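PDB 3QO8: serine--tRNA ligase, cytoplasmic from Candida albicans, which catalyses the two-step attachment of serine to tRNA(Ser), first activating the amino acid with ATP and then transferring it to the acceptor end of the tRNA. Local coordinates for residues Y232-G237 / K241-T246. Residues are numbered along the deposited sequence; the frame is centred on the assembly and turned at random.
Sequences YKVIDG and KYLIAT. With SSA (5'-O-(N-(L-seryl)-sulfamoyl)adenosine), chain B.
Val234 and Lys241 form an antiparallel hydrogen-bonded pair in the hairpin of strands 233-236 and 239-243, with Val234 N to Lys241 O at 2.6 Å and the return bond from Lys241 N to Val234 O. Leu243 N extends the ladder by donating to Tyr232 O at 3.0 Å. Beyond this last bond the strands part, and a water bridges the gap, accepting from Tyr232 N and donating to Leu243 O. Lys233 and Tyr242, the non-hydrogen-bonded pair, share one face. Their side chains run alongside each other: with CG anti to the backbone N (chi1 -170°), Lys233 brings CE to 3.5 Å from Tyr242 OH. Lysine suits this partly exposed place because its apolar methylene can lie against the phenol end of the ring while the ammonium group carries on past it. On the face of Val234 and Lys241, the beta-branched valine, well suited to an extended strand, sets CG2 3.5 Å from Leu243 CG, the two side chains crossing at about a right angle. Leu243 puts apolar methyls against both neighbours, its CD1 reaching Tyr232 CB at 4.0 Å; Met212 of strand 212-214 in the same chain touches both Val234 and Leu243. At the hairpin's outer end, Asp236 OD2 stays 4.6 Å from Lys241 NZ, too far for a salt bridge. Asp236 OD1 makes its salt bridge with Arg280 NE of the second subunit, Lys241 NZ bonds to Val173 O of that subunit and to Asn214 OD1 of its own chain, and Lys233 and Ile235 pair with a strand of the second subunit, continuing the sheet across the interface. After the hairpin, the single hydroxyl of Thr246 serves twice, OG1 accepting from N10 of the seryl-adenylate analogue at 3.0 Å and capping Glu248 N. The contact therefore combines apolar packing with charged side chains bonded to the partner subunit, and the chain runs on from its second strand through residues 244-246 to the seryl end of the analogue.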
ATOM      1  N   TYR A 232      -0.332   8.528   7.103  1.00 18.83           N
ATOM      2  CA  TYR A 232      -0.065   7.432   8.004  1.00 20.81           C
ATOM      3  C   TYR A 232       1.434   7.330   8.148  1.00 24.22           C
ATOM      4  O   TYR A 232       2.165   7.370   7.154  1.00 23.89           O
ATOM      5  CB  TYR A 232      -0.548   6.110   7.417  1.00 19.14           C
ATOM      6  CG  TYR A 232      -2.039   5.902   7.426  1.00 20.07           C
ATOM      7  CD1 TYR A 232      -2.673   5.347   8.529  1.00 24.24           C
ATOM      8  CD2 TYR A 232      -2.804   6.236   6.323  1.00 17.61           C
ATOM      9  CE1 TYR A 232      -4.034   5.138   8.539  1.00 22.38           C
ATOM     10  CE2 TYR A 232      -4.169   6.030   6.314  1.00 18.40           C
ATOM     11  CZ  TYR A 232      -4.776   5.479   7.424  1.00 21.22           C
ATOM     12  OH  TYR A 232      -6.132   5.273   7.415  1.00 22.72           O
ATOM     13  N   LYS A 233       1.896   7.161   9.375  1.00 26.50           N
ATOM     14  CA  LYS A 233       3.309   6.905   9.610  1.00 29.38           C
ATOM     15  C   LYS A 233       3.582   5.390   9.603  1.00 34.40           C
ATOM     16  O   LYS A 233       2.752   4.598  10.047  1.00 34.52           O
ATOM     17  CB  LYS A 233       3.732   7.554  10.932  1.00 36.42           C
ATOM     18  CG  LYS A 233       5.232   7.556  11.183  1.00 45.90           C
ATOM     19  CD  LYS A 233       5.583   8.273  12.480  1.00 51.29           C
ATOM     20  CE  LYS A 233       5.294   9.761  12.384  1.00 60.95           C
ATOM     21  NZ  LYS A 233       5.601  10.478  13.660  1.00 68.23           N
ATOM     22  N   VAL A 234       4.736   4.991   9.074  1.00 23.52           N
ATOM     23  CA  VAL A 234       5.107   3.588   9.007  1.00 20.97           C
ATOM     24  C   VAL A 234       6.274   3.338   9.958  1.00 22.66           C
ATOM     25  O   VAL A 234       7.246   4.081   9.937  1.00 29.38           O
ATOM     26  CB  VAL A 234       5.514   3.206   7.564  1.00 28.28           C
ATOM     27  CG1 VAL A 234       6.091   1.825   7.516  1.00 33.43           C
ATOM     28  CG2 VAL A 234       4.307   3.309   6.630  1.00 38.19           C
ATOM     29  N   ILE A 235       6.170   2.313  10.799  1.00 29.19           N
ATOM     30  CA  ILE A 235       7.288   1.929  11.670  1.00 31.22           C
ATOM     31  C   ILE A 235       8.087   0.786  11.050  1.00 34.32           C
ATOM     32  O   ILE A 235       7.547  -0.290  10.778  1.00 32.75           O
ATOM     33  CB  ILE A 235       6.824   1.490  13.073  1.00 29.05           C
ATOM     34  CG1 ILE A 235       5.850   2.507  13.668  1.00 37.30           C
ATOM     35  CG2 ILE A 235       8.020   1.298  13.991  1.00 39.98           C
ATOM     36  CD1 ILE A 235       6.457   3.879  13.884  1.00 42.10           C
ATOM     37  N   ASP A 236       9.378   1.027  10.844  1.00 35.16           N
ATOM     38  CA  ASP A 236      10.276   0.065  10.212  1.00 32.68           C
ATOM     39  C   ASP A 236      11.477  -0.171  11.126  1.00 35.76           C
ATOM     40  O   ASP A 236      12.520   0.468  10.982  1.00 38.77           O
ATOM     41  CB  ASP A 236      10.736   0.618   8.864  1.00 27.66           C
ATOM     42  CG  ASP A 236      11.696  -0.301   8.137  1.00 40.21           C
ATOM     43  OD1 ASP A 236      11.859  -1.476   8.545  1.00 45.56           O
ATOM     44  OD2 ASP A 236      12.287   0.164   7.139  1.00 43.33           O
ATOM     45  N   GLY A 237      11.327  -1.091  12.068  1.00 39.12           N
ATOM     46  CA  GLY A 237      12.351  -1.291  13.072  1.00 44.40           C
ATOM     47  C   GLY A 237      12.525  -0.015  13.870  1.00 44.03           C
ATOM     48  O   GLY A 237      11.605   0.416  14.570  1.00 35.03           O
ATOM     49  N   LYS A 241       8.820   5.832   8.113  1.00 31.23           N
ATOM     50  CA  LYS A 241       8.547   6.366   6.794  1.00 22.36           C
ATOM     51  C   LYS A 241       7.088   6.831   6.806  1.00 25.27           C
ATOM     52  O   LYS A 241       6.365   6.612   7.773  1.00 27.41           O
ATOM     53  CB  LYS A 241       8.784   5.300   5.705  1.00 21.18           C
ATOM     54  CG  LYS A 241      10.200   4.665   5.742  1.00 21.37           C
ATOM     55  CD  LYS A 241      10.393   3.687   4.592  1.00 24.96           C
ATOM     56  CE  LYS A 241      11.765   2.997   4.674  1.00 37.50           C
ATOM     57  NZ  LYS A 241      12.916   3.945   4.583  1.00 32.24           N
ATOM     58  N   TYR A 242       6.659   7.479   5.739  1.00 21.48           N
ATOM     59  CA  TYR A 242       5.249   7.805   5.580  1.00 19.99           C
ATOM     60  C   TYR A 242       4.663   7.055   4.392  1.00 21.52           C
ATOM     61  O   TYR A 242       5.344   6.838   3.395  1.00 20.44           O
ATOM     62  CB  TYR A 242       5.083   9.309   5.375  1.00 24.63           C
ATOM     63  CG  TYR A 242       5.351  10.105   6.628  1.00 30.57           C
ATOM     64  CD1 TYR A 242       4.325  10.417   7.505  1.00 33.22           C
ATOM     65  CD2 TYR A 242       6.637  10.520   6.949  1.00 42.40           C
ATOM     66  CE1 TYR A 242       4.564  11.134   8.660  1.00 39.12           C
ATOM     67  CE2 TYR A 242       6.887  11.236   8.104  1.00 48.16           C
ATOM     68  CZ  TYR A 242       5.849  11.542   8.955  1.00 51.50           C
ATOM     69  OH  TYR A 242       6.098  12.259  10.106  1.00 57.12           O
ATOM     70  N   LEU A 243       3.399   6.665   4.502  1.00 19.49           N
ATOM     71  CA  LEU A 243       2.635   6.245   3.336  1.00 16.55           C
ATOM     72  C   LEU A 243       2.182   7.478   2.557  1.00 15.48           C
ATOM     73  O   LEU A 243       1.809   8.497   3.154  1.00 16.20           O
ATOM     74  CB  LEU A 243       1.423   5.423   3.770  1.00 17.13           C
ATOM     75  CG  LEU A 243       1.767   4.012   4.263  1.00 20.64           C
ATOM     76  CD1 LEU A 243       0.499   3.333   4.770  1.00 20.91           C
ATOM     77  CD2 LEU A 243       2.394   3.202   3.134  1.00 22.80           C
ATOM     78  N   ILE A 244       2.204   7.397   1.231  1.00 15.57           N
ATOM     79  CA  ILE A 244       1.841   8.544   0.404  1.00 16.77           C
ATOM     80  C   ILE A 244       0.330   8.737   0.331  1.00 20.23           C
ATOM     81  O   ILE A 244      -0.417   7.766   0.393  1.00 13.12           O
ATOM     82  CB  ILE A 244       2.425   8.424  -1.027  1.00 11.12           C
ATOM     83  CG1 ILE A 244       1.739   7.300  -1.819  1.00 19.32           C
ATOM     84  CG2 ILE A 244       3.978   8.241  -0.957  1.00 11.63           C
ATOM     85  CD1 ILE A 244       2.213   7.167  -3.285  1.00 16.26           C
ATOM     86  N   ALA A 245      -0.104   9.998   0.218  1.00 16.02           N
ATOM     87  CA  ALA A 245      -1.509  10.345   0.033  1.00 13.37           C
ATOM     88  C   ALA A 245      -1.864  10.395  -1.446  1.00 17.03           C
ATOM     89  O   ALA A 245      -3.037  10.358  -1.818  1.00 14.48           O
ATOM     90  CB  ALA A 245      -1.812  11.720   0.704  1.00 16.27           C
ATOM     91  N   THR A 246      -0.842  10.472  -2.295  1.00 15.31           N
ATOM     92  CA  THR A 246      -1.043  10.621  -3.736  1.00 15.31           C
ATOM     93  C   THR A 246       0.304  10.430  -4.409  1.00 16.54           C
ATOM     94  O   THR A 246       1.333  10.797  -3.840  1.00 16.03           O
ATOM     95  CB  THR A 246      -1.611  12.043  -4.103  1.00 17.95           C
ATOM     96  OG1 THR A 246      -1.345  12.329  -5.482  1.00 14.45           O
ATOM     97  CG2 THR A 246      -0.957  13.128  -3.257  1.00 15.19           C
TER
HETATM   98  N10 SSA B 486      -2.317  14.986  -6.491  1.00 14.59           N
HETATM   99  CA  SSA B 486      -3.569  15.738  -6.461  1.00 22.33           C
HETATM  100  CB  SSA B 486      -4.302  15.588  -7.794  1.00 20.82           C
HETATM  101  OG  SSA B 486      -4.810  14.247  -7.942  1.00 20.31           O
HETATM  102  C9  SSA B 486      -4.442  15.259  -5.336  1.00 23.30           C
HETATM  103  O9  SSA B 486      -4.135  14.287  -4.656  1.00 18.85           O
HETATM  104  N8  SSA B 486      -5.562  15.946  -5.134  1.00 16.25           N
HETATM  105  S1  SSA B 486      -6.753  15.419  -4.200  1.00 20.78           S
HETATM  106  O1S SSA B 486      -6.422  15.426  -2.804  1.00 18.88           O
HETATM  107  O2S SSA B 486      -7.899  16.233  -4.434  1.00 19.97           O
HETATM  108  O5' SSA B 486      -7.137  13.986  -4.619  1.00 18.15           O
HETATM  109  C5' SSA B 486      -7.431  13.673  -5.969  1.00 15.62           C
HETATM  110  C4' SSA B 486      -8.724  12.854  -6.029  1.00 18.17           C
HETATM  111  O4' SSA B 486      -8.648  11.628  -5.291  1.00 18.07           O
HETATM  112  C3' SSA B 486      -9.925  13.563  -5.442  1.00 17.98           C
HETATM  113  O3' SSA B 486     -10.424  14.534  -6.373  1.00 17.45           O
HETATM  114  C2' SSA B 486     -10.870  12.389  -5.215  1.00 19.10           C
HETATM  115  O2' SSA B 486     -11.497  12.004  -6.454  1.00 18.77           O
HETATM  116  C1' SSA B 486      -9.930  11.258  -4.798  1.00 15.27           C
HETATM  117  N9  SSA B 486      -9.879  11.150  -3.325  1.00 18.06           N
HETATM  118  C8  SSA B 486      -9.336  12.030  -2.468  1.00 17.51           C
HETATM  119  N7  SSA B 486      -9.510  11.570  -1.210  1.00 17.60           N
HETATM  120  C5  SSA B 486     -10.159  10.394  -1.299  1.00 20.02           C
HETATM  121  C6  SSA B 486     -10.590   9.475  -0.361  1.00 18.94           C
HETATM  122  N6  SSA B 486     -10.367   9.720   0.948  1.00 15.67           N
HETATM  123  N1  SSA B 486     -11.226   8.354  -0.774  1.00 15.97           N
HETATM  124  C2  SSA B 486     -11.439   8.132  -2.076  1.00 19.65           C
HETATM  125  N3  SSA B 486     -11.022   8.999  -3.007  1.00 16.94           N
HETATM  126  C4  SSA B 486     -10.395  10.139  -2.635  1.00 16.74           C
HETATM  127  O   HOH W   1      -0.684   8.271   4.221  1.00 20.23           O